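Local coordinates for protein N-acyl-D-glutamate deacylase (Bordetella bronchiseptica, PDB 3GIP) that probably hydrolyses N-acyl-D-glutamate to D-glutamate and a carboxylic acid, as a zinc-dependent deacylase of the amidohydrolase superfamily, at residues P136-V140 / L456-A460; G286-I292 / A339-A345; L291-E297 / K329-R334. One frame throughout, in Å; residues are numbered along the deposited sequence.

Interaction 1. Residues P136-V140 / L456-A460; sequences PMINV and LVNGA
V457 lays its two methyls over the backbone of 137-139: CG2 stands 3.8 Å from M137 O and CG1 4.2 Å from I138 CA. Its t rotamer, with CB aimed at the other segment, sets up this overlap, and I138 and V457 are the closest CA pair at 6.2 Å. The CA-to-CB bond of I138 is directed away, and with chi1 p its CG2 comes nearest, 4.3 Å from CG2 of V457. M137 also points away, and its carbonyl O lies buried without a polar partner. One step along each chain, the m rotamers of N139 and N458 bring their side-chain amides end to end.

Build 136-138 as loop, with M137 near -64/-35, then extend N139 and V140 as the start of strand 139-145. On the other side, strand 452-457 runs into a type I' turn, N458 at 52/42 and G459 at 81/-7, closed by V457 N to A460 O at 2.8 Å and A460 N to V457 O at 2.9 Å; D427 accepts a hydrogen bond from N458 N. N139 pairs by backbone with T88 and V90, and V457 also touches T88. This is a tight two-residue beta hairpin packed against the N-terminal end of a TIM-barrel strand, the end opposite the catalytic mouth in the amidohydrolase fold.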
ATOM      1  N   PRO A 136     -13.851   9.517   3.464  1.00 18.62           N
ATOM      2  CA  PRO A 136     -12.681   8.985   4.168  1.00 17.98           C
ATOM      3  C   PRO A 136     -11.782  10.102   4.689  1.00 17.11           C
ATOM      4  O   PRO A 136     -11.815  11.219   4.179  1.00 16.04           O
ATOM      5  CB  PRO A 136     -12.000   8.138   3.099  1.00 17.62           C
ATOM      6  CG  PRO A 136     -12.271   8.928   1.846  1.00 17.78           C
ATOM      7  CD  PRO A 136     -13.737   9.295   2.010  1.00 17.93           C
ATOM      8  N   MET A 137     -10.983   9.796   5.706  1.00 15.68           N
ATOM      9  CA  MET A 137     -10.078  10.780   6.292  1.00 16.20           C
ATOM     10  C   MET A 137      -9.021  11.219   5.282  1.00 15.45           C
ATOM     11  O   MET A 137      -8.592  12.374   5.274  1.00 16.27           O
ATOM     12  CB  MET A 137      -9.384  10.194   7.524  1.00 17.08           C
ATOM     13  CG  MET A 137      -8.542  11.203   8.290  1.00 17.70           C
ATOM     14  SD  MET A 137      -9.542  12.515   9.027  1.00 17.87           S
ATOM     15  CE  MET A 137     -10.087  11.700  10.542  1.00 19.84           C
ATOM     16  N   ILE A 138      -8.596  10.279   4.447  1.00 15.31           N
ATOM     17  CA  ILE A 138      -7.597  10.549   3.420  1.00 14.20           C
ATOM     18  C   ILE A 138      -8.158  10.122   2.067  1.00 13.62           C
ATOM     19  O   ILE A 138      -9.237   9.527   1.997  1.00 14.26           O
ATOM     20  CB  ILE A 138      -6.274   9.778   3.691  1.00 14.18           C
ATOM     21  CG1 ILE A 138      -6.511   8.268   3.627  1.00 16.45           C
ATOM     22  CG2 ILE A 138      -5.720  10.164   5.056  1.00 14.75           C
ATOM     23  CD1 ILE A 138      -5.227   7.441   3.735  1.00 15.38           C
ATOM     24  N   ASN A 139      -7.435  10.423   0.993  1.00 13.85           N
ATOM     25  CA  ASN A 139      -7.903  10.053  -0.339  1.00 14.78           C
ATOM     26  C   ASN A 139      -7.792   8.553  -0.541  1.00 15.59           C
ATOM     27  O   ASN A 139      -6.882   7.906  -0.012  1.00 14.76           O
ATOM     28  CB  ASN A 139      -7.100  10.787  -1.411  1.00 14.44           C
ATOM     29  CG  ASN A 139      -7.170  12.286  -1.251  1.00 14.60           C
ATOM     30  OD1 ASN A 139      -6.148  12.952  -1.075  1.00 17.81           O
ATOM     31  ND2 ASN A 139      -8.382  12.829  -1.302  1.00 14.13           N
ATOM     32  N   VAL A 140      -8.722   8.004  -1.315  1.00 13.61           N
ATOM     33  CA  VAL A 140      -8.748   6.572  -1.567  1.00 15.22           C
ATOM     34  C   VAL A 140      -8.860   6.184  -3.035  1.00 16.39           C
ATOM     35  O   VAL A 140      -9.785   6.602  -3.734  1.00 16.70           O
ATOM     36  CB  VAL A 140      -9.929   5.911  -0.822  1.00 15.92           C
ATOM     37  CG1 VAL A 140      -9.919   4.406  -1.056  1.00 16.20           C
ATOM     38  CG2 VAL A 140      -9.848   6.231   0.661  1.00 17.02           C
ATOM     39  N   LEU A 456      -2.359  18.066   5.551  1.00 16.36           N
ATOM     40  CA  LEU A 456      -3.562  18.589   4.924  1.00 16.36           C
ATOM     41  C   LEU A 456      -3.991  17.604   3.849  1.00 16.20           C
ATOM     42  O   LEU A 456      -3.158  17.057   3.122  1.00 17.05           O
ATOM     43  CB  LEU A 456      -3.302  19.943   4.256  1.00 16.52           C
ATOM     44  CG  LEU A 456      -2.846  21.139   5.089  1.00 16.25           C
ATOM     45  CD1 LEU A 456      -2.658  22.342   4.164  1.00 17.67           C
ATOM     46  CD2 LEU A 456      -3.874  21.451   6.166  1.00 18.15           C
ATOM     47  N   VAL A 457      -5.292  17.362   3.771  1.00 16.24           N
ATOM     48  CA  VAL A 457      -5.860  16.492   2.754  1.00 16.34           C
ATOM     49  C   VAL A 457      -6.834  17.411   2.033  1.00 17.09           C
ATOM     50  O   VAL A 457      -7.786  17.908   2.635  1.00 17.71           O
ATOM     51  CB  VAL A 457      -6.620  15.299   3.370  1.00 16.06           C
ATOM     52  CG1 VAL A 457      -7.417  14.575   2.295  1.00 15.72           C
ATOM     53  CG2 VAL A 457      -5.629  14.335   4.016  1.00 17.48           C
ATOM     54  N   ASN A 458      -6.572  17.665   0.756  1.00 16.56           N
ATOM     55  CA  ASN A 458      -7.422  18.551  -0.031  1.00 17.66           C
ATOM     56  C   ASN A 458      -7.617  19.889   0.681  1.00 19.01           C
ATOM     57  O   ASN A 458      -8.720  20.444   0.718  1.00 20.35           O
ATOM     58  CB  ASN A 458      -8.763  17.871  -0.306  1.00 17.11           C
ATOM     59  CG  ASN A 458      -8.606  16.607  -1.130  1.00 16.77           C
ATOM     60  OD1 ASN A 458      -9.168  15.563  -0.805  1.00 19.10           O
ATOM     61  ND2 ASN A 458      -7.838  16.700  -2.210  1.00 15.20           N
ATOM     62  N   GLY A 459      -6.527  20.393   1.253  1.00 18.09           N
ATOM     63  CA  GLY A 459      -6.551  21.673   1.938  1.00 18.89           C
ATOM     64  C   GLY A 459      -7.073  21.701   3.364  1.00 19.37           C
ATOM     65  O   GLY A 459      -6.995  22.737   4.028  1.00 21.08           O
ATOM     66  N   ALA A 460      -7.604  20.582   3.843  1.00 19.56           N
ATOM     67  CA  ALA A 460      -8.137  20.527   5.202  1.00 18.59           C
ATOM     68  C   ALA A 460      -7.209  19.772   6.146  1.00 18.77           C
ATOM     69  O   ALA A 460      -6.676  18.720   5.800  1.00 17.39           O
ATOM     70  CB  ALA A 460      -9.511  19.874   5.191  1.00 20.70           C
TER

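Interaction 2. Residues G286-I292 / A339-A345; sequences GSSTILI and AGAIYFA. With FMT (formic acid), chain D; FMT (formic acid), chain E.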
ATOM      1  N   GLY A 286      11.089  -8.153   7.668  1.00 12.30           N
ATOM      2  CA  GLY A 286      10.158  -9.191   8.065  1.00 12.64           C
ATOM      3  C   GLY A 286       8.830  -8.931   7.380  1.00 12.04           C
ATOM      4  O   GLY A 286       8.429  -7.779   7.235  1.00 11.90           O
ATOM      5  N   SER A 287       8.159  -9.992   6.944  1.00 12.26           N
ATOM      6  CA  SER A 287       6.868  -9.860   6.279  1.00 12.63           C
ATOM      7  C   SER A 287       5.770 -10.171   7.285  1.00 12.59           C
ATOM      8  O   SER A 287       6.052 -10.521   8.426  1.00 13.51           O
ATOM      9  CB  SER A 287       6.783 -10.837   5.105  1.00 13.09           C
ATOM     10  OG  SER A 287       6.781 -12.180   5.567  1.00 13.12           O
ATOM     11  N   SER A 288       4.514 -10.037   6.870  1.00 12.89           N
ATOM     12  CA  SER A 288       3.407 -10.338   7.766  1.00 11.71           C
ATOM     13  C   SER A 288       2.167 -10.657   6.954  1.00 13.37           C
ATOM     14  O   SER A 288       1.769  -9.889   6.087  1.00 13.60           O
ATOM     15  CB  SER A 288       3.114  -9.157   8.696  1.00 13.38           C
ATOM     16  OG  SER A 288       2.100  -9.498   9.635  1.00 13.17           O
ATOM     17  N   THR A 289       1.572 -11.809   7.226  1.00 13.89           N
ATOM     18  CA  THR A 289       0.364 -12.207   6.522  1.00 14.54           C
ATOM     19  C   THR A 289      -0.265 -13.349   7.301  1.00 14.48           C
ATOM     20  O   THR A 289       0.027 -13.532   8.479  1.00 14.04           O
ATOM     21  CB  THR A 289       0.677 -12.639   5.064  1.00 16.08           C
ATOM     22  OG1 THR A 289      -0.550 -12.906   4.371  1.00 15.81           O
ATOM     23  CG2 THR A 289       1.554 -13.883   5.037  1.00 15.11           C
ATOM     24  N   ILE A 290      -1.139 -14.110   6.657  1.00 15.23           N
ATOM     25  CA  ILE A 290      -1.783 -15.220   7.340  1.00 15.08           C
ATOM     26  C   ILE A 290      -0.758 -16.258   7.787  1.00 14.68           C
ATOM     27  O   ILE A 290       0.322 -16.376   7.199  1.00 13.89           O
ATOM     28  CB  ILE A 290      -2.817 -15.896   6.422  1.00 15.83           C
ATOM     29  CG1 ILE A 290      -2.142 -16.382   5.137  1.00 18.40           C
ATOM     30  CG2 ILE A 290      -3.918 -14.903   6.090  1.00 17.71           C
ATOM     31  CD1 ILE A 290      -3.067 -17.149   4.199  1.00 19.05           C
ATOM     32  N   LEU A 291      -1.088 -16.990   8.843  1.00 14.16           N
ATOM     33  CA  LEU A 291      -0.199 -18.027   9.344  1.00 13.29           C
ATOM     34  C   LEU A 291      -0.257 -19.197   8.373  1.00 15.50           C
ATOM     35  O   LEU A 291      -1.338 -19.696   8.043  1.00 17.53           O
ATOM     36  CB  LEU A 291      -0.624 -18.484  10.743  1.00 12.85           C
ATOM     37  CG  LEU A 291       0.220 -19.609  11.352  1.00 14.28           C
ATOM     38  CD1 LEU A 291       1.669 -19.163  11.478  1.00 13.46           C
ATOM     39  CD2 LEU A 291      -0.336 -19.974  12.717  1.00 14.63           C
ATOM     40  N   ILE A 292       0.913 -19.628   7.915  1.00 15.65           N
ATOM     41  CA  ILE A 292       1.023 -20.727   6.962  1.00 16.54           C
ATOM     42  C   ILE A 292       1.772 -21.886   7.616  1.00 17.73           C
ATOM     43  O   ILE A 292       2.984 -21.828   7.805  1.00 17.31           O
ATOM     44  CB  ILE A 292       1.767 -20.246   5.700  1.00 16.47           C
ATOM     45  CG1 ILE A 292       0.993 -19.081   5.074  1.00 17.59           C
ATOM     46  CG2 ILE A 292       1.922 -21.388   4.710  1.00 17.93           C
ATOM     47  CD1 ILE A 292       1.771 -18.299   4.039  1.00 18.93           C
ATOM     48  N   ALA A 339      -5.161 -17.573  11.750  1.00 15.04           N
ATOM     49  CA  ALA A 339      -4.260 -16.666  12.447  1.00 14.25           C
ATOM     50  C   ALA A 339      -3.354 -15.928  11.475  1.00 14.19           C
ATOM     51  O   ALA A 339      -3.401 -16.153  10.267  1.00 14.72           O
ATOM     52  CB  ALA A 339      -3.411 -17.453  13.441  1.00 15.67           C
ATOM     53  N   GLY A 340      -2.533 -15.039  12.024  1.00 13.98           N
ATOM     54  CA  GLY A 340      -1.599 -14.279  11.217  1.00 13.56           C
ATOM     55  C   GLY A 340      -0.252 -14.327  11.910  1.00 13.29           C
ATOM     56  O   GLY A 340      -0.172 -14.685  13.090  1.00 13.91           O
ATOM     57  N   ALA A 341       0.807 -13.971  11.188  1.00 13.42           N
ATOM     58  CA  ALA A 341       2.143 -13.989  11.769  1.00 12.97           C
ATOM     59  C   ALA A 341       3.113 -13.072  11.049  1.00 12.95           C
ATOM     60  O   ALA A 341       2.835 -12.580   9.954  1.00 16.13           O
ATOM     61  CB  ALA A 341       2.693 -15.412  11.749  1.00 12.90           C
ATOM     62  N   ILE A 342       4.253 -12.845  11.694  1.00 12.27           N
ATOM     63  CA  ILE A 342       5.326 -12.048  11.130  1.00 11.97           C
ATOM     64  C   ILE A 342       6.426 -13.056  10.831  1.00 12.24           C
ATOM     65  O   ILE A 342       6.708 -13.946  11.643  1.00 12.93           O
ATOM     66  CB  ILE A 342       5.854 -10.989  12.126  1.00 12.91           C
ATOM     67  CG1 ILE A 342       4.796  -9.901  12.327  1.00 12.81           C
ATOM     68  CG2 ILE A 342       7.162 -10.381  11.606  1.00 11.91           C
ATOM     69  CD1 ILE A 342       5.118  -8.915  13.424  1.00 15.27           C
ATOM     70  N   TYR A 343       7.023 -12.922   9.654  1.00 12.78           N
ATOM     71  CA  TYR A 343       8.079 -13.811   9.199  1.00 11.94           C
ATOM     72  C   TYR A 343       9.361 -13.007   9.023  1.00 13.38           C
ATOM     73  O   TYR A 343       9.482 -12.217   8.092  1.00 12.67           O
ATOM     74  CB  TYR A 343       7.675 -14.439   7.861  1.00 12.48           C
ATOM     75  CG  TYR A 343       6.371 -15.197   7.925  1.00 12.29           C
ATOM     76  CD1 TYR A 343       6.331 -16.522   8.359  1.00 12.65           C
ATOM     77  CD2 TYR A 343       5.169 -14.583   7.568  1.00 13.94           C
ATOM     78  CE1 TYR A 343       5.127 -17.219   8.432  1.00 14.22           C
ATOM     79  CE2 TYR A 343       3.958 -15.273   7.640  1.00 13.43           C
ATOM     80  CZ  TYR A 343       3.946 -16.587   8.069  1.00 13.97           C
ATOM     81  OH  TYR A 343       2.754 -17.277   8.121  1.00 14.36           O
ATOM     82  N   PHE A 344      10.307 -13.207   9.934  1.00 13.53           N
ATOM     83  CA  PHE A 344      11.587 -12.503   9.892  1.00 12.76           C
ATOM     84  C   PHE A 344      12.484 -13.285   8.947  1.00 14.01           C
ATOM     85  O   PHE A 344      13.275 -14.122   9.378  1.00 14.13           O
ATOM     86  CB  PHE A 344      12.163 -12.453  11.308  1.00 11.61           C
ATOM     87  CG  PHE A 344      11.299 -11.691  12.271  1.00 11.44           C
ATOM     88  CD1 PHE A 344      11.267 -10.297  12.238  1.00 11.54           C
ATOM     89  CD2 PHE A 344      10.479 -12.359  13.178  1.00 12.37           C
ATOM     90  CE1 PHE A 344      10.434  -9.580  13.088  1.00 11.12           C
ATOM     91  CE2 PHE A 344       9.639 -11.649  14.035  1.00 12.38           C
ATOM     92  CZ  PHE A 344       9.617 -10.257  13.990  1.00 11.48           C
ATOM     93  N   ALA A 345      12.370 -12.997   7.652  1.00 14.05           N
ATOM     94  CA  ALA A 345      13.118 -13.758   6.660  1.00 14.65           C
ATOM     95  C   ALA A 345      13.873 -13.013   5.573  1.00 13.20           C
ATOM     96  O   ALA A 345      14.347 -13.640   4.628  1.00 14.34           O
ATOM     97  CB  ALA A 345      12.174 -14.770   6.007  1.00 17.76           C
TER
HETATM   98  C   FMT D 482       4.093  -9.255   3.018  1.00 14.73           C
HETATM   99  O1  FMT D 482       3.887  -8.978   4.173  1.00 13.65           O
HETATM  100  O2  FMT D 482       5.131  -8.707   2.379  1.00 14.98           O
HETATM  101  C   FMT E 483       4.878 -13.320   3.050  1.00 18.71           C
HETATM  102  O1  FMT E 483       5.247 -13.757   4.112  1.00 17.66           O
HETATM  103  O2  FMT E 483       4.316 -14.142   2.155  1.00 18.55           O
HETATM  104  O   HOH W   1      -3.914 -19.669   9.774  1.00 24.35           O
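Strand 339-343 lies between 287-290 and 303-307 in a three-stranded antiparallel sheet, and nearly every backbone donor and acceptor facing across it and 287-290 finds its mate. S287 and Y343 form one hydrogen-bonded pair, S287 N to Y343 O at 2.8 Å and Y343 N to S287 O at 2.9 Å; T289 and A341 form the next, T289 N to A341 O at 3.1 Å and A341 N to T289 O at 2.9 Å. Past the strand end, L291 N reaches A339 O at 2.8 Å, and one water bridges L291 O and A339 N, 3.1 Å from each.

Y343 OH donates to I290 O (2.8 Å) and accepts from I292 N (3.0 Å), while R295 makes a cation-pi contact with the Y343 ring. T289 OG1 is hydrogen-bonded to Y190 OH, outside the two strands, and the T289 side chain lies about 6 Å from the zinc held by C95, H218 and H248.

Two formates, probably from the crystallisation liquor, take other donors: S287 OG donates to O1 of the chain E formate at 2.6 Å, which R295 also binds, and S288 N donates to O1 of the chain D formate at 3.0 Å, which K250, Y282 and R376 also bind. Donors that bind carboxylates, on a strand whose T289 lies near the zinc, are consistent with a pocket suited to an acidic substrate.

Interaction 3. Residues L291-E297 / K329-R334; sequences LIPERAE and KTTAAR. With FMT (formic acid), chain E.
A short 3-10 turn, 293-295, packs on the first turns of helix 329-336 within the insert between barrel strands 277-281 and 360-362. P293 (-53/-31), K329 and A333 bury the most surface. P293 lies nearest T330, 5.2 Å between CA atoms, and its CG rests 3.9 Å from A333 CB. A333 also receives L291, whose CD2 lies 3.9 Å from A333 CB. The turn is held by R295 N to I292 O (2.9 Å) and A296 N to P293 O (3.0 Å), and the R295 guanidinium holds a formate, NH1 to O1 at 2.7 Å and NH2 to O2 at 2.9 Å. A296 CB then meets K329 CB at 3.9 Å. K329 (m, t, m, t) runs on past A296, NZ donating to A296 O at 3.0 Å; its salt bridge to E297 OE1 is long, 3.8 Å. E297 OE2 reaches the helix start through two waters at 2.7 Å each, one accepting from K329 N at 3.0 Å and the other from T330 N at 3.1 Å.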
ATOM      1  N   LEU A 291      -1.088 -16.990   8.843  1.00 14.16           N
ATOM      2  CA  LEU A 291      -0.199 -18.027   9.344  1.00 13.29           C
ATOM      3  C   LEU A 291      -0.257 -19.197   8.373  1.00 15.50           C
ATOM      4  O   LEU A 291      -1.338 -19.696   8.043  1.00 17.53           O
ATOM      5  CB  LEU A 291      -0.624 -18.484  10.743  1.00 12.85           C
ATOM      6  CG  LEU A 291       0.220 -19.609  11.352  1.00 14.28           C
ATOM      7  CD1 LEU A 291       1.669 -19.163  11.478  1.00 13.46           C
ATOM      8  CD2 LEU A 291      -0.336 -19.974  12.717  1.00 14.63           C
ATOM      9  N   ILE A 292       0.913 -19.628   7.915  1.00 15.65           N
ATOM     10  CA  ILE A 292       1.023 -20.727   6.962  1.00 16.54           C
ATOM     11  C   ILE A 292       1.772 -21.886   7.616  1.00 17.73           C
ATOM     12  O   ILE A 292       2.984 -21.828   7.805  1.00 17.31           O
ATOM     13  CB  ILE A 292       1.767 -20.246   5.700  1.00 16.47           C
ATOM     14  CG1 ILE A 292       0.993 -19.081   5.074  1.00 17.59           C
ATOM     15  CG2 ILE A 292       1.922 -21.388   4.710  1.00 17.93           C
ATOM     16  CD1 ILE A 292       1.771 -18.299   4.039  1.00 18.93           C
ATOM     17  N   PRO A 293       1.050 -22.956   7.981  1.00 17.77           N
ATOM     18  CA  PRO A 293       1.663 -24.121   8.624  1.00 17.75           C
ATOM     19  C   PRO A 293       2.850 -24.722   7.877  1.00 17.86           C
ATOM     20  O   PRO A 293       3.767 -25.264   8.496  1.00 18.24           O
ATOM     21  CB  PRO A 293       0.497 -25.099   8.744  1.00 19.27           C
ATOM     22  CG  PRO A 293      -0.673 -24.189   8.934  1.00 19.41           C
ATOM     23  CD  PRO A 293      -0.412 -23.120   7.892  1.00 18.35           C
ATOM     24  N   GLU A 294       2.837 -24.620   6.552  1.00 18.12           N
ATOM     25  CA  GLU A 294       3.917 -25.171   5.745  1.00 20.01           C
ATOM     26  C   GLU A 294       5.255 -24.476   5.985  1.00 19.15           C
ATOM     27  O   GLU A 294       6.297 -24.959   5.539  1.00 20.04           O
ATOM     28  CB  GLU A 294       3.559 -25.102   4.257  1.00 21.94           C
ATOM     29  CG  GLU A 294       2.311 -25.894   3.876  1.00 26.27           C
ATOM     30  CD  GLU A 294       1.045 -25.052   3.901  1.00 28.25           C
ATOM     31  OE1 GLU A 294       0.725 -24.468   4.956  1.00 27.60           O
ATOM     32  OE2 GLU A 294       0.365 -24.975   2.855  1.00 33.56           O
ATOM     33  N   ARG A 295       5.226 -23.346   6.687  1.00 18.24           N
ATOM     34  CA  ARG A 295       6.445 -22.592   6.985  1.00 16.64           C
ATOM     35  C   ARG A 295       6.950 -22.879   8.397  1.00 16.67           C
ATOM     36  O   ARG A 295       8.023 -22.414   8.787  1.00 17.15           O
ATOM     37  CB  ARG A 295       6.188 -21.087   6.852  1.00 15.69           C
ATOM     38  CG  ARG A 295       5.856 -20.618   5.445  1.00 14.85           C
ATOM     39  CD  ARG A 295       5.629 -19.118   5.432  1.00 15.89           C
ATOM     40  NE  ARG A 295       5.319 -18.605   4.100  1.00 16.91           N
ATOM     41  CZ  ARG A 295       5.145 -17.317   3.824  1.00 17.61           C
ATOM     42  NH1 ARG A 295       5.252 -16.412   4.787  1.00 15.57           N
ATOM     43  NH2 ARG A 295       4.864 -16.930   2.585  1.00 17.96           N
ATOM     44  N   ALA A 296       6.178 -23.653   9.155  1.00 17.01           N
ATOM     45  CA  ALA A 296       6.526 -23.979  10.535  1.00 17.06           C
ATOM     46  C   ALA A 296       7.944 -24.512  10.724  1.00 18.12           C
ATOM     47  O   ALA A 296       8.588 -24.223  11.737  1.00 18.08           O
ATOM     48  CB  ALA A 296       5.519 -24.979  11.099  1.00 17.91           C
ATOM     49  N   GLU A 297       8.431 -25.287   9.759  1.00 18.73           N
ATOM     50  CA  GLU A 297       9.769 -25.858   9.858  1.00 20.35           C
ATOM     51  C   GLU A 297      10.764 -25.267   8.860  1.00 21.91           C
ATOM     52  O   GLU A 297      11.842 -25.829   8.657  1.00 25.36           O
ATOM     53  CB  GLU A 297       9.716 -27.376   9.661  1.00 20.89           C
ATOM     54  CG  GLU A 297       8.925 -28.149  10.715  1.00 22.96           C
ATOM     55  CD  GLU A 297       9.460 -27.966  12.124  1.00 23.68           C
ATOM     56  OE1 GLU A 297      10.669 -27.688  12.281  1.00 26.12           O
ATOM     57  OE2 GLU A 297       8.672 -28.117  13.079  1.00 24.10           O
ATOM     58  N   LYS A 329       5.517 -27.795  15.795  1.00 15.92           N
ATOM     59  CA  LYS A 329       5.105 -26.484  15.315  1.00 15.77           C
ATOM     60  C   LYS A 329       4.026 -26.486  14.241  1.00 15.22           C
ATOM     61  O   LYS A 329       3.168 -25.605  14.229  1.00 16.36           O
ATOM     62  CB  LYS A 329       6.324 -25.700  14.823  1.00 15.97           C
ATOM     63  CG  LYS A 329       7.221 -25.215  15.955  1.00 18.22           C
ATOM     64  CD  LYS A 329       8.385 -24.384  15.439  1.00 18.15           C
ATOM     65  CE  LYS A 329       9.403 -25.238  14.704  1.00 19.07           C
ATOM     66  NZ  LYS A 329      10.485 -24.397  14.113  1.00 18.63           N
ATOM     67  N   THR A 330       4.063 -27.460  13.337  1.00 16.18           N
ATOM     68  CA  THR A 330       3.063 -27.520  12.282  1.00 15.58           C
ATOM     69  C   THR A 330       1.690 -27.765  12.896  1.00 15.93           C
ATOM     70  O   THR A 330       0.699 -27.157  12.488  1.00 17.85           O
ATOM     71  CB  THR A 330       3.383 -28.635  11.271  1.00 16.57           C
ATOM     72  OG1 THR A 330       4.701 -28.436  10.747  1.00 18.50           O
ATOM     73  CG2 THR A 330       2.386 -28.604  10.123  1.00 17.66           C
ATOM     74  N   THR A 331       1.640 -28.653  13.884  1.00 16.90           N
ATOM     75  CA  THR A 331       0.393 -28.966  14.570  1.00 16.74           C
ATOM     76  C   THR A 331      -0.108 -27.736  15.316  1.00 16.59           C
ATOM     77  O   THR A 331      -1.295 -27.421  15.283  1.00 17.95           O
ATOM     78  CB  THR A 331       0.593 -30.121  15.568  1.00 18.07           C
ATOM     79  OG1 THR A 331       0.919 -31.314  14.843  1.00 19.45           O
ATOM     80  CG2 THR A 331      -0.670 -30.358  16.390  1.00 18.06           C
ATOM     81  N   ALA A 332       0.801 -27.039  15.990  1.00 17.40           N
ATOM     82  CA  ALA A 332       0.423 -25.842  16.728  1.00 15.85           C
ATOM     83  C   ALA A 332      -0.131 -24.795  15.766  1.00 15.41           C
ATOM     84  O   ALA A 332      -1.130 -24.141  16.061  1.00 15.96           O
ATOM     85  CB  ALA A 332       1.629 -25.280  17.480  1.00 14.44           C
ATOM     86  N   ALA A 333       0.519 -24.640  14.615  1.00 14.62           N
ATOM     87  CA  ALA A 333       0.073 -23.664  13.623  1.00 14.99           C
ATOM     88  C   ALA A 333      -1.346 -23.984  13.164  1.00 15.03           C
ATOM     89  O   ALA A 333      -2.166 -23.087  12.974  1.00 15.90           O
ATOM     90  CB  ALA A 333       1.026 -23.654  12.424  1.00 15.66           C
ATOM     91  N   ARG A 334      -1.634 -25.269  12.985  1.00 15.80           N
ATOM     92  CA  ARG A 334      -2.963 -25.681  12.556  1.00 17.27           C
ATOM     93  C   ARG A 334      -4.008 -25.401  13.634  1.00 17.03           C
ATOM     94  O   ARG A 334      -5.141 -25.037  13.323  1.00 18.00           O
ATOM     95  CB  ARG A 334      -2.957 -27.165  12.190  1.00 18.78           C
ATOM     96  CG  ARG A 334      -2.153 -27.457  10.935  1.00 22.87           C
ATOM     97  CD  ARG A 334      -1.962 -28.947  10.710  1.00 26.01           C
ATOM     98  NE  ARG A 334      -1.182 -29.206   9.503  1.00 30.17           N
ATOM     99  CZ  ARG A 334      -0.600 -30.368   9.225  1.00 31.83           C
ATOM    100  NH1 ARG A 334      -0.704 -31.385  10.071  1.00 33.81           N
ATOM    101  NH2 ARG A 334       0.087 -30.513   8.100  1.00 33.37           N
TER
HETATM  102  C   FMT E 483       4.878 -13.320   3.050  1.00 18.71           C
HETATM  103  O1  FMT E 483       5.247 -13.757   4.112  1.00 17.66           O
HETATM  104  O2  FMT E 483       4.316 -14.142   2.155  1.00 18.55           O
HETATM  105  O   HOH W   2       8.340 -28.649  15.703  1.00 19.81           O
HETATM  106  O   HOH W   3       6.361 -29.399  12.678  1.00 19.97           O

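In the fold
Starting from the N terminus, the chain enters interaction 1 at 136-140 and returns to it only at 456-460, so that contact encloses most of the barrel and fastens the late hairpin to the base of strand 139-145. Within that span, the insert after barrel strand 277-281 begins with strand 287-290. Interaction 2 closes when strand 339-343 pairs with it, and interaction 3 closes earlier, at helix 329-336, so the three loops nest without crossing. Interactions 2 and 3 share L291 and I292, have centres about 11 Å apart, and touch through R295 and Y343. Interaction 1 lies across the chain's centre, its centre about 31 and 41 Å from theirs.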